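Local coordinates for alpha-L-rhamnosidase (Aspergillus terreus, PDB 6GSZ), which probably hydrolyses terminal non-reducing alpha-L-rhamnose residues of alpha-L-rhamnosides, as an alpha-L-rhamnosidase that also binds calcium, at residues S143-L149 with L232-S238; T480-I484 with S802-L806; V568-D572 with Y605-S609; W742-L746 with M756-N760; D829-V833 with V844-G848. All coordinates share one frame; numbering follows the deposited sequence.

Contact 1 (S143-L149 with L232-S238)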
# COMPACT_ATOMS: atom_id res chain seq x y z
N SER A 143 9.00 39.14 -16.02
CA SER A 143 9.95 38.04 -15.89
C SER A 143 9.66 37.29 -14.58
O SER A 143 9.28 37.89 -13.56
CB SER A 143 11.36 38.53 -15.94
OG SER A 143 11.58 39.41 -14.87
N TYR A 144 9.80 35.96 -14.64
CA TYR A 144 9.49 35.11 -13.48
C TYR A 144 10.61 34.10 -13.26
O TYR A 144 11.37 33.79 -14.16
CB TYR A 144 8.14 34.39 -13.67
CG TYR A 144 8.07 33.49 -14.89
CD1 TYR A 144 7.77 34.03 -16.12
CD2 TYR A 144 8.26 32.11 -14.81
CE1 TYR A 144 7.72 33.25 -17.25
CE2 TYR A 144 8.21 31.31 -15.95
CZ TYR A 144 7.95 31.90 -17.18
OH TYR A 144 7.87 31.21 -18.35
N VAL A 145 10.65 33.57 -12.03
CA VAL A 145 11.72 32.66 -11.62
C VAL A 145 11.20 31.27 -11.22
O VAL A 145 11.97 30.30 -11.31
CB VAL A 145 12.56 33.27 -10.49
CG1 VAL A 145 13.29 34.53 -10.98
CG2 VAL A 145 11.77 33.52 -9.22
N SER A 146 9.94 31.17 -10.77
CA SER A 146 9.40 29.87 -10.35
C SER A 146 7.88 29.93 -10.39
O SER A 146 7.30 31.01 -10.34
CB SER A 146 9.92 29.44 -8.98
OG SER A 146 9.47 30.32 -7.98
N ALA A 147 7.25 28.74 -10.47
CA ALA A 147 5.82 28.70 -10.43
C ALA A 147 5.37 27.37 -9.83
O ALA A 147 6.03 26.34 -10.00
CB ALA A 147 5.22 28.93 -11.81
N ARG A 148 4.21 27.44 -9.16
CA ARG A 148 3.60 26.27 -8.53
C ARG A 148 2.13 26.15 -8.91
O ARG A 148 1.45 27.14 -9.06
CB ARG A 148 3.67 26.37 -7.00
CG ARG A 148 5.08 26.45 -6.43
CD ARG A 148 5.86 25.15 -6.60
NE ARG A 148 7.19 25.24 -6.05
CZ ARG A 148 8.31 25.52 -6.74
NH1 ARG A 148 8.30 25.68 -8.06
NH2 ARG A 148 9.46 25.58 -6.08
N LEU A 149 1.67 24.90 -9.06
CA LEU A 149 0.24 24.60 -9.18
C LEU A 149 -0.15 23.77 -7.97
O LEU A 149 0.49 22.73 -7.71
CB LEU A 149 -0.08 23.83 -10.45
CG LEU A 149 -1.56 23.53 -10.64
CD1 LEU A 149 -2.37 24.82 -10.87
CD2 LEU A 149 -1.77 22.58 -11.79
N LEU A 232 -4.95 26.57 -7.65
CA LEU A 232 -4.28 27.85 -7.52
C LEU A 232 -2.92 27.74 -8.21
O LEU A 232 -2.09 26.90 -7.79
CB LEU A 232 -4.12 28.24 -6.05
CG LEU A 232 -3.46 29.61 -5.82
CD1 LEU A 232 -4.36 30.72 -6.37
CD2 LEU A 232 -3.08 29.79 -4.34
N LEU A 233 -2.67 28.60 -9.19
CA LEU A 233 -1.37 28.77 -9.82
C LEU A 233 -0.72 30.00 -9.21
O LEU A 233 -1.33 31.06 -9.14
CB LEU A 233 -1.54 28.95 -11.33
CG LEU A 233 -0.22 29.06 -12.09
CD1 LEU A 233 0.43 27.71 -12.22
CD2 LEU A 233 -0.46 29.65 -13.47
N VAL A 234 0.50 29.83 -8.67
CA VAL A 234 1.24 30.92 -8.06
C VAL A 234 2.54 31.08 -8.86
O VAL A 234 3.36 30.15 -8.91
CB VAL A 234 1.55 30.62 -6.58
CG1 VAL A 234 2.23 31.83 -5.95
CG2 VAL A 234 0.30 30.27 -5.79
N VAL A 235 2.75 32.27 -9.43
CA VAL A 235 3.95 32.57 -10.17
C VAL A 235 4.76 33.60 -9.37
O VAL A 235 4.22 34.60 -8.92
CB VAL A 235 3.61 33.15 -11.57
CG1 VAL A 235 4.86 33.45 -12.36
CG2 VAL A 235 2.68 32.24 -12.36
N THR A 236 6.02 33.25 -9.09
CA THR A 236 6.92 34.16 -8.39
C THR A 236 7.75 34.92 -9.42
O THR A 236 8.47 34.34 -10.21
CB THR A 236 7.86 33.39 -7.45
OG1 THR A 236 7.02 32.68 -6.53
CG2 THR A 236 8.81 34.32 -6.72
N LYS A 237 7.59 36.24 -9.40
CA LYS A 237 8.28 37.11 -10.31
C LYS A 237 9.71 37.36 -9.82
O LYS A 237 10.07 37.07 -8.67
CB LYS A 237 7.48 38.41 -10.45
CG LYS A 237 6.20 38.25 -11.25
CD LYS A 237 5.37 39.50 -11.24
CE LYS A 237 4.56 39.66 -9.98
NZ LYS A 237 4.14 41.07 -9.76
N SER A 238 10.51 37.93 -10.72
CA SER A 238 11.93 38.19 -10.51
C SER A 238 12.17 39.07 -9.27
O SER A 238 13.19 38.92 -8.63
CB SER A 238 12.54 38.80 -11.76
OG SER A 238 12.59 37.83 -12.81
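Residues 143-149 and 232-238 pair as neighbouring antiparallel strands in the alpha-L-rhamnosidase N-terminal domain, inside a five-stranded sheet where strand 144-154 lies between 228-237 and 182-188. The axes of 146-149 and 232-237 approach to 4.7 Å and run at 171°. Arg148 and Val234 form a hydrogen-bonded pair, Arg148 N to Val234 O and Val234 N to Arg148 O each spanning 2.9 Å. Next to it, Ala147 faces Val235 and Leu149 faces Leu233 as non-hydrogen-bonded pairs. Their side chains share one face, on which Leu149 CD1 comes to 4.2 Å from Leu233 CB.

Past Ala147, toward the start of 143-149, the regular ladder breaks. Thr236 N gives its hydrogen to Ser146 O, while Thr236 O takes one from Val145 N in a nearly straight bond of 2.9 Å. One threonine thus serves two consecutive residues, and the register slips by one before Tyr144 meets Lys237. Beyond the slip, the Tyr144 side chain leaves on the Ala147 side, its ring leading away and its CB resting 3.7 Å from Val235 CG1. At the 143/238 end Ser143 OG and Ser238 OG share a 2.8 Å hydrogen bond, and Ser238 N bonds to Ser143 O.

On the opposite face Arg148 bends back along its own strand, its chain bent at both chi1 (-60°) and chi2 (-69°), and NH1 donates to Ala147 O. Its NE forms a salt bridge with Glu102, which ties this sheet to strand 99-103 of the N-terminal immunoglobulin-like domain. Val145 and Ser146 opposite Thr236 make a classic beta bulge.

Contact 2 (T480-I484 with S802-L806)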
# COMPACT_ATOMS: atom_id res chain seq x y z
N THR A 480 4.49 -8.34 6.21
CA THR A 480 5.03 -8.65 4.91
C THR A 480 5.23 -7.35 4.08
O THR A 480 6.29 -7.09 3.49
CB THR A 480 4.13 -9.65 4.16
OG1 THR A 480 3.99 -10.85 4.95
CG2 THR A 480 4.71 -9.98 2.80
N ALA A 481 4.17 -6.54 4.00
CA ALA A 481 4.15 -5.38 3.13
C ALA A 481 5.30 -4.42 3.44
O ALA A 481 5.96 -3.92 2.55
CB ALA A 481 2.86 -4.63 3.32
N ASN A 482 5.54 -4.17 4.75
CA ASN A 482 6.46 -3.18 5.18
C ASN A 482 7.94 -3.58 4.95
O ASN A 482 8.84 -2.73 5.06
CB ASN A 482 6.33 -2.91 6.69
CG ASN A 482 4.99 -2.37 7.14
OD1 ASN A 482 4.13 -2.03 6.29
ND2 ASN A 482 4.82 -2.14 8.44
N PHE A 483 8.16 -4.85 4.63
CA PHE A 483 9.47 -5.31 4.21
C PHE A 483 9.65 -5.09 2.70
O PHE A 483 10.74 -4.70 2.22
CB PHE A 483 9.61 -6.80 4.55
CG PHE A 483 10.96 -7.40 4.27
CD1 PHE A 483 11.28 -7.90 3.03
CD2 PHE A 483 11.90 -7.53 5.29
CE1 PHE A 483 12.52 -8.51 2.79
CE2 PHE A 483 13.11 -8.19 5.07
CZ PHE A 483 13.42 -8.66 3.82
N ILE A 484 8.60 -5.35 1.92
CA ILE A 484 8.76 -5.31 0.45
C ILE A 484 8.90 -3.87 -0.07
O ILE A 484 9.72 -3.63 -0.96
CB ILE A 484 7.61 -6.07 -0.24
CG1 ILE A 484 7.55 -7.53 0.24
CG2 ILE A 484 7.73 -5.97 -1.76
CD1 ILE A 484 6.43 -8.30 -0.37
N SER A 802 18.70 -15.91 -1.08
CA SER A 802 19.21 -14.55 -1.03
C SER A 802 18.05 -13.61 -0.69
O SER A 802 17.02 -13.57 -1.38
CB SER A 802 19.86 -14.15 -2.34
OG SER A 802 20.95 -15.00 -2.65
N THR A 803 18.26 -12.79 0.33
CA THR A 803 17.28 -11.86 0.84
C THR A 803 17.96 -10.52 1.05
O THR A 803 19.01 -10.48 1.65
CB THR A 803 16.65 -12.40 2.14
OG1 THR A 803 16.25 -13.77 1.95
CG2 THR A 803 15.49 -11.54 2.60
N LYS A 804 17.31 -9.42 0.66
CA LYS A 804 17.84 -8.09 0.81
C LYS A 804 16.74 -7.19 1.39
O LYS A 804 15.57 -7.30 0.96
CB LYS A 804 18.28 -7.51 -0.55
CG LYS A 804 19.31 -8.32 -1.31
CD LYS A 804 19.81 -7.63 -2.56
CE LYS A 804 20.73 -8.53 -3.36
NZ LYS A 804 21.11 -7.94 -4.67
N PHE A 805 17.12 -6.27 2.26
CA PHE A 805 16.19 -5.32 2.84
C PHE A 805 16.88 -3.98 3.02
O PHE A 805 17.86 -3.87 3.77
CB PHE A 805 15.60 -5.81 4.16
CG PHE A 805 14.66 -4.82 4.78
CD1 PHE A 805 13.53 -4.42 4.08
CD2 PHE A 805 14.91 -4.26 6.01
CE1 PHE A 805 12.69 -3.46 4.60
CE2 PHE A 805 14.07 -3.30 6.53
CZ PHE A 805 12.97 -2.87 5.80
N LEU A 806 16.31 -2.95 2.37
CA LEU A 806 16.80 -1.59 2.51
C LEU A 806 16.20 -0.94 3.75
O LEU A 806 15.11 -0.41 3.75
CB LEU A 806 16.47 -0.81 1.24
CG LEU A 806 17.11 0.57 1.10
CD1 LEU A 806 18.63 0.47 1.08
CD2 LEU A 806 16.59 1.22 -0.17
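Phe483, near the end of helix 471-484, stacks on Phe805 of strand 800-807, joining the helical (alpha/alpha)6-barrel, six-hairpin glycosidase domain to the C-terminal beta-sheet domain of this rhamnosidase. Helix and strand segments run nearly square to each other, at 81°, with their axes 9.3 Å apart. The helix is kinked here, with Thr480 O accepting from both Phe483 N and Ile484 N.

Asn482 meets the strand through its backbone, its O lying 3.9 Å from Phe805 CE1. Its amide is turned elsewhere: OD1 accepts from Thr487 OG1, and ND2 donates to Ser541 OG, so the polar end is fixed in the helical domain.

Phe483 carries most of the contact. With CG anti to the backbone N (chi1 -175°), its ring reaches out to lie against the strand, almost parallel to the Phe805 ring, the planes at 17° and the centroids 4.7 Å apart. This is an offset stack: Phe805 CD1 stands over the rim of the Phe483 ring, and Phe805 CB sits 3.6 Å from Phe483 CE2. The far end of the ring reaches Thr803, whose CG2 is 3.8 Å from Phe483 CZ. His772 also stacks on Phe483, and Trp785 meets the Phe805 ring, so the pair belongs to a larger aromatic cluster.

Ile484 turns away to helix 437-453. Just before it, the Phe483 carbonyl, hydrogen-bonded to Thr429 OG1, also has Phe805 CE1 3.3 Å from its O.

Contact 3 (V568-D572 with Y605-S609)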
# COMPACT_ATOMS: atom_id res chain seq x y z
N VAL A 568 -17.12 -10.80 32.08
CA VAL A 568 -15.74 -11.01 32.60
C VAL A 568 -14.70 -10.31 31.71
O VAL A 568 -13.54 -10.48 31.90
CB VAL A 568 -15.41 -12.50 32.76
CG1 VAL A 568 -16.33 -13.18 33.77
CG2 VAL A 568 -15.42 -13.25 31.44
N GLY A 569 -15.14 -9.55 30.71
CA GLY A 569 -14.22 -8.72 29.93
C GLY A 569 -13.78 -9.30 28.59
O GLY A 569 -12.98 -8.64 27.90
N LEU A 570 -14.21 -10.53 28.26
CA LEU A 570 -13.95 -11.09 26.95
C LEU A 570 -15.02 -10.55 25.98
O LEU A 570 -15.81 -9.68 26.37
CB LEU A 570 -13.90 -12.62 27.01
CG LEU A 570 -12.75 -13.20 27.85
CD1 LEU A 570 -12.87 -14.72 27.93
CD2 LEU A 570 -11.39 -12.79 27.28
N TRP A 571 -15.00 -11.01 24.75
CA TRP A 571 -15.98 -10.56 23.79
C TRP A 571 -17.39 -11.00 24.18
O TRP A 571 -17.63 -12.12 24.58
CB TRP A 571 -15.65 -11.06 22.39
CG TRP A 571 -14.71 -10.22 21.59
CD1 TRP A 571 -13.37 -10.37 21.45
CD2 TRP A 571 -15.04 -9.06 20.81
NE1 TRP A 571 -12.84 -9.41 20.65
CE2 TRP A 571 -13.85 -8.60 20.21
CE3 TRP A 571 -16.25 -8.42 20.50
CZ2 TRP A 571 -13.83 -7.50 19.35
CZ3 TRP A 571 -16.22 -7.32 19.68
CH2 TRP A 571 -15.03 -6.88 19.10
N ASP A 572 -18.34 -10.11 23.92
CA ASP A 572 -19.76 -10.43 23.99
C ASP A 572 -20.07 -11.51 22.95
O ASP A 572 -19.71 -11.37 21.76
CB ASP A 572 -20.57 -9.15 23.78
CG ASP A 572 -22.07 -9.30 23.71
OD1 ASP A 572 -22.56 -10.29 23.14
OD2 ASP A 572 -22.72 -8.38 24.18
N TYR A 605 -7.53 -12.62 19.84
CA TYR A 605 -7.12 -11.34 19.30
C TYR A 605 -7.34 -10.15 20.27
O TYR A 605 -6.58 -9.17 20.24
CB TYR A 605 -7.76 -11.07 17.94
CG TYR A 605 -6.97 -11.63 16.79
CD1 TYR A 605 -7.12 -12.95 16.39
CD2 TYR A 605 -6.03 -10.85 16.14
CE1 TYR A 605 -6.40 -13.47 15.32
CE2 TYR A 605 -5.30 -11.37 15.08
CZ TYR A 605 -5.48 -12.68 14.66
OH TYR A 605 -4.73 -13.18 13.61
N LEU A 606 -8.34 -10.26 21.16
CA LEU A 606 -8.52 -9.26 22.23
C LEU A 606 -7.29 -9.27 23.15
O LEU A 606 -6.78 -8.21 23.50
CB LEU A 606 -9.82 -9.54 23.00
CG LEU A 606 -9.93 -8.90 24.38
CD1 LEU A 606 -9.88 -7.40 24.31
CD2 LEU A 606 -11.17 -9.38 25.12
N LEU A 607 -6.85 -10.46 23.55
CA LEU A 607 -5.65 -10.56 24.38
C LEU A 607 -4.44 -9.97 23.63
O LEU A 607 -3.66 -9.23 24.20
CB LEU A 607 -5.42 -12.02 24.76
CG LEU A 607 -6.04 -12.51 26.06
CD1 LEU A 607 -5.44 -11.80 27.24
CD2 LEU A 607 -7.51 -12.37 26.14
N HIS A 608 -4.32 -10.33 22.35
CA HIS A 608 -3.20 -9.83 21.53
C HIS A 608 -3.22 -8.28 21.47
O HIS A 608 -2.18 -7.60 21.58
CB HIS A 608 -3.20 -10.49 20.15
CG HIS A 608 -2.12 -10.01 19.27
ND1 HIS A 608 -0.79 -10.09 19.63
CD2 HIS A 608 -2.18 -9.52 18.03
CE1 HIS A 608 -0.06 -9.63 18.61
NE2 HIS A 608 -0.92 -9.29 17.60
N SER A 609 -4.40 -7.69 21.21
CA SER A 609 -4.47 -6.23 21.19
C SER A 609 -4.12 -5.60 22.55
O SER A 609 -3.53 -4.51 22.60
CB SER A 609 -5.84 -5.79 20.73
OG SER A 609 -5.90 -5.74 19.31
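Leu606 on helix 598-619 packs against the loop residues Gly569, Leu570 and Trp571, a buried apolar contact within the six-hairpin glycosidase domain. Its root and one branch serve different partners. CB lies 3.8 Å from Trp571 NE1 and approaches the indole obliquely, beside CD1 and NE1. CD2 reaches the loop backbone and Leu570, 3.7 Å from Leu570 CA and 4.0 Å from Leu570 CD2; in the conformer described, one of two modelled, CG lies anti to the backbone N (chi1 161°) and sends the branch out from the helix to the loop. The Leu570 and Leu606 side chains cross at about a right angle. A second helix residue, Leu607, adds its CD2 at 4.1 Å, so that Leu570 CD2 touches methyls of both leucines. Leu607 also reaches helix 623-644, at His633 and Thr637.

Polar groups are served around this patch. Gly569 O, which touches Leu606 CD2 at 3.4 Å, accepts from Arg565 NH1, while Trp571 N donates to Asp603 OD1, one turn before Leu606.

Across the pair of segments the attraction is dispersive and hydrophobic; the directional bonds nearby are those of the loop backbone, such as that to Asp603.

Contact 4 (W742-L746 with M756-N760)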
# COMPACT_ATOMS: atom_id res chain seq x y z
N TRP A 742 -7.97 -20.14 -0.95
CA TRP A 742 -6.96 -21.16 -1.27
C TRP A 742 -7.29 -21.77 -2.64
O TRP A 742 -6.40 -22.00 -3.51
CB TRP A 742 -6.87 -22.22 -0.16
CG TRP A 742 -6.42 -21.64 1.15
CD1 TRP A 742 -7.14 -21.45 2.28
CD2 TRP A 742 -5.09 -21.20 1.44
NE1 TRP A 742 -6.37 -20.88 3.26
CE2 TRP A 742 -5.11 -20.69 2.75
CE3 TRP A 742 -3.91 -21.12 0.69
CZ2 TRP A 742 -3.97 -20.21 3.37
CZ3 TRP A 742 -2.78 -20.64 1.30
CH2 TRP A 742 -2.83 -20.16 2.62
N ASP A 743 -8.59 -21.96 -2.88
CA ASP A 743 -9.09 -22.64 -4.09
C ASP A 743 -9.89 -21.65 -4.97
O ASP A 743 -10.96 -22.01 -5.46
CB ASP A 743 -9.96 -23.86 -3.71
CG ASP A 743 -11.12 -23.56 -2.76
OD1 ASP A 743 -11.22 -22.40 -2.26
OD2 ASP A 743 -11.85 -24.50 -2.41
N SER A 744 -9.39 -20.43 -5.22
CA SER A 744 -10.14 -19.52 -6.10
C SER A 744 -10.35 -20.21 -7.45
O SER A 744 -11.38 -20.00 -8.09
CB SER A 744 -9.46 -18.19 -6.28
OG SER A 744 -9.70 -17.32 -5.17
N MET A 745 -9.35 -20.98 -7.91
CA MET A 745 -9.53 -21.90 -9.05
C MET A 745 -9.42 -23.35 -8.54
O MET A 745 -8.54 -23.63 -7.71
CB MET A 745 -8.46 -21.69 -10.13
CG MET A 745 -8.62 -22.52 -11.40
SD MET A 745 -7.51 -21.95 -12.72
CE MET A 745 -8.35 -20.42 -13.19
N LEU A 746 -10.30 -24.22 -9.03
CA LEU A 746 -10.29 -25.63 -8.67
C LEU A 746 -9.31 -26.36 -9.58
O LEU A 746 -8.89 -25.87 -10.63
CB LEU A 746 -11.72 -26.17 -8.79
CG LEU A 746 -12.80 -25.36 -8.07
CD1 LEU A 746 -14.15 -26.01 -8.26
CD2 LEU A 746 -12.49 -25.20 -6.58
N MET A 756 -18.14 -14.64 -4.24
CA MET A 756 -16.98 -13.86 -3.80
C MET A 756 -15.72 -14.69 -4.11
O MET A 756 -15.36 -15.57 -3.33
CB MET A 756 -17.07 -13.57 -2.30
CG MET A 756 -15.98 -12.71 -1.75
SD MET A 756 -15.86 -12.82 0.05
CE MET A 756 -14.99 -14.36 0.22
N THR A 757 -15.09 -14.41 -5.26
CA THR A 757 -13.86 -15.09 -5.67
C THR A 757 -12.96 -14.13 -6.44
O THR A 757 -13.36 -13.64 -7.50
CB THR A 757 -14.15 -16.33 -6.51
OG1 THR A 757 -14.94 -17.25 -5.74
CG2 THR A 757 -12.90 -17.03 -6.98
N SER A 758 -11.77 -13.87 -5.91
CA SER A 758 -10.79 -13.00 -6.51
C SER A 758 -9.47 -13.76 -6.69
O SER A 758 -9.08 -14.60 -5.84
CB SER A 758 -10.61 -11.76 -5.66
OG SER A 758 -9.27 -11.30 -5.63
N PHE A 759 -8.71 -13.40 -7.73
CA PHE A 759 -7.39 -13.95 -7.98
C PHE A 759 -6.29 -12.93 -7.62
O PHE A 759 -5.15 -13.08 -8.10
CB PHE A 759 -7.24 -14.44 -9.43
CG PHE A 759 -8.13 -15.61 -9.71
CD1 PHE A 759 -7.68 -16.89 -9.46
CD2 PHE A 759 -9.44 -15.45 -10.17
CE1 PHE A 759 -8.50 -17.98 -9.69
CE2 PHE A 759 -10.25 -16.54 -10.39
CZ PHE A 759 -9.78 -17.80 -10.15
N ASN A 760 -6.58 -11.94 -6.78
CA ASN A 760 -5.57 -10.94 -6.45
C ASN A 760 -5.87 -10.27 -5.11
O ASN A 760 -6.28 -9.11 -5.06
CB ASN A 760 -5.44 -9.91 -7.57
CG ASN A 760 -4.12 -9.19 -7.58
OD1 ASN A 760 -3.32 -9.33 -6.63
ND2 ASN A 760 -3.84 -8.40 -8.61
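Ser744 packs against Thr757 and Phe759 and reaches Ser758 with its hydroxyl. Met756, the first residue of segment 756-760, belongs to the pocket that holds beta-D-glucopyranose, and its carbonyl is bonded by Arg741 NE. Thr757 turns its methyl to the other loop: CG2 lies 3.5 Å from Ser744 O and 3.7 Å from Ser744 OG. Its hydroxyl is engaged with Gly754 O.

Ser758 offers its carbonyl. Ser744 OG donates to Ser758 O over 2.9 Å, standing well above the carbonyl plane, about 42° out of it. The side chain of Ser758 points the other way, where OG accepts from Asn760 N at 3.0 Å in an ST turn and also bonds His761 ND1, a residue of the sugar pocket. Both segments lie in the one loop between helices 727-732 and 768-775 of the six-hairpin glycosidase domain, so this serine bond joins two arms of one irregular connection beside that pocket.

Phe759 brings its ring alongside the first arm, with CG anti to its carbonyl carbon (chi1 -66°). Ser744 CB sits over the ring face in a CH-pi contact, 4.0 Å from the centroid. Met745 takes the rim instead: its CB lies in the ring plane, 3.7 Å from Phe759 CE1. Val359 of strand 351-361 touches both Met745 and Phe759, and Phe759 N donates to Glu358 OE1 of that strand.

Contact 5 (D829-V833 with V844-G848)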
# COMPACT_ATOMS: atom_id res chain seq x y z
N ASP A 829 27.56 -28.50 5.44
CA ASP A 829 28.30 -27.30 5.62
C ASP A 829 27.38 -26.13 5.23
O ASP A 829 26.76 -26.17 4.17
CB ASP A 829 29.55 -27.27 4.75
CG ASP A 829 30.59 -28.27 5.18
OD1 ASP A 829 30.47 -28.73 6.33
OD2 ASP A 829 31.44 -28.55 4.31
N PHE A 830 27.30 -25.13 6.12
CA PHE A 830 26.46 -23.95 5.94
C PHE A 830 27.37 -22.74 5.74
O PHE A 830 28.30 -22.52 6.49
CB PHE A 830 25.57 -23.76 7.17
CG PHE A 830 24.74 -22.50 7.18
CD1 PHE A 830 23.57 -22.41 6.44
CD2 PHE A 830 25.14 -21.40 7.91
CE1 PHE A 830 22.81 -21.26 6.44
CE2 PHE A 830 24.36 -20.26 7.93
CZ PHE A 830 23.21 -20.18 7.18
N HIS A 831 27.05 -21.94 4.74
CA HIS A 831 27.82 -20.76 4.40
C HIS A 831 26.87 -19.57 4.36
O HIS A 831 25.81 -19.67 3.73
CB HIS A 831 28.48 -20.93 3.02
CG HIS A 831 29.17 -22.24 2.88
ND1 HIS A 831 30.45 -22.49 3.36
CD2 HIS A 831 28.72 -23.39 2.34
CE1 HIS A 831 30.77 -23.74 3.06
NE2 HIS A 831 29.72 -24.33 2.47
N LEU A 832 27.27 -18.47 5.00
CA LEU A 832 26.44 -17.26 5.05
C LEU A 832 27.29 -16.02 4.85
O LEU A 832 28.31 -15.82 5.53
CB LEU A 832 25.75 -17.21 6.43
CG LEU A 832 25.04 -15.92 6.79
CD1 LEU A 832 23.82 -15.69 5.91
CD2 LEU A 832 24.59 -15.88 8.26
N VAL A 833 26.82 -15.14 3.97
CA VAL A 833 27.32 -13.79 3.86
C VAL A 833 26.21 -12.85 4.32
O VAL A 833 25.11 -12.85 3.74
CB VAL A 833 27.74 -13.47 2.41
CG1 VAL A 833 28.21 -12.03 2.25
CG2 VAL A 833 28.82 -14.43 1.95
N VAL A 844 23.83 -12.36 14.88
CA VAL A 844 23.81 -13.46 13.96
C VAL A 844 23.67 -14.73 14.79
O VAL A 844 24.50 -15.01 15.66
CB VAL A 844 25.06 -13.47 13.08
CG1 VAL A 844 25.07 -14.66 12.14
CG2 VAL A 844 25.25 -12.15 12.35
N VAL A 845 22.62 -15.50 14.55
CA VAL A 845 22.39 -16.78 15.21
C VAL A 845 22.61 -17.88 14.17
O VAL A 845 21.79 -18.03 13.24
CB VAL A 845 20.95 -16.84 15.78
CG1 VAL A 845 20.70 -18.17 16.49
CG2 VAL A 845 20.66 -15.66 16.69
N LEU A 846 23.72 -18.61 14.29
CA LEU A 846 24.04 -19.60 13.27
C LEU A 846 23.19 -20.84 13.53
O LEU A 846 22.83 -21.11 14.69
CB LEU A 846 25.54 -19.87 13.27
CG LEU A 846 26.37 -18.63 12.89
CD1 LEU A 846 27.83 -18.87 13.15
CD2 LEU A 846 26.18 -18.25 11.43
N PRO A 847 22.83 -21.57 12.46
CA PRO A 847 21.91 -22.69 12.57
C PRO A 847 22.46 -23.89 13.31
O PRO A 847 23.68 -24.06 13.42
CB PRO A 847 21.56 -23.08 11.12
CG PRO A 847 22.58 -22.39 10.26
CD PRO A 847 23.19 -21.27 11.07
N GLY A 848 21.51 -24.70 13.81
CA GLY A 848 21.79 -25.97 14.42
C GLY A 848 21.73 -25.91 15.94
O GLY A 848 21.58 -24.82 16.53
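Strand 829-833 and segment 844-848, the end of strand 841-845 and the turn out of it, face each other with their backbones well separated, the closest CA atoms, of Phe830 and Pro847, standing 8.1 Å apart. They belong to two different sheets of the C-terminal domain: strand 828-836 lies in a five-stranded antiparallel sheet, between 810-819 and 859-868, and strand 841-845 in a four-stranded mixed sheet. The contact is therefore sheet-on-sheet packing, as in a beta sandwich, made by side chains alone.

Alternate residues of the first strand, Phe830 and Leu832, turn toward the facing segment. Leu832 CD2 meets Val844 CG1 at 4.1 Å, the two side chains lying antiparallel, one alongside the other, and the same methyl has Leu846 CD2 at 4.3 Å. Leu846 also comes to the rim of the Phe830 ring, its CD2 near the ring plane, so Leu846 CD2 touches both strand residues. Around this patch, Val865 of strand 859-868 touches Leu846, and Tyr863 touches Val844.

Pro847 closes the end of the patch. A chi1 of 174° swings the Phe830 ring away from its own backbone N and against the proline. Pro794 lies against both. Pro847 CD is 3.5 Å from Phe830 CE2, while Pro847 CG stands over the middle of the ring in a CH-pi contact, 3.5 Å from the centroid and 9° off the normal.

From the N terminus, contact 1 comes first and closes a loop of 82 residues inside the N-terminal rhamnosidase domain, well before any other opens. Contact 2 then spans 317 residues, from the helical glycosidase domain to the C-terminal sheet domain, and contacts 3 and 4 both fall within that span, one after the other, each a short closure in the helical domain. Contact 5 follows in series and joins two sheets of the C-terminal domain; it shares one sheet with contact 2, their centres about 20 Å apart. None of the contacts cross along the chain. Contact 1 stands apart, its centre at least 41 Å from those of the others.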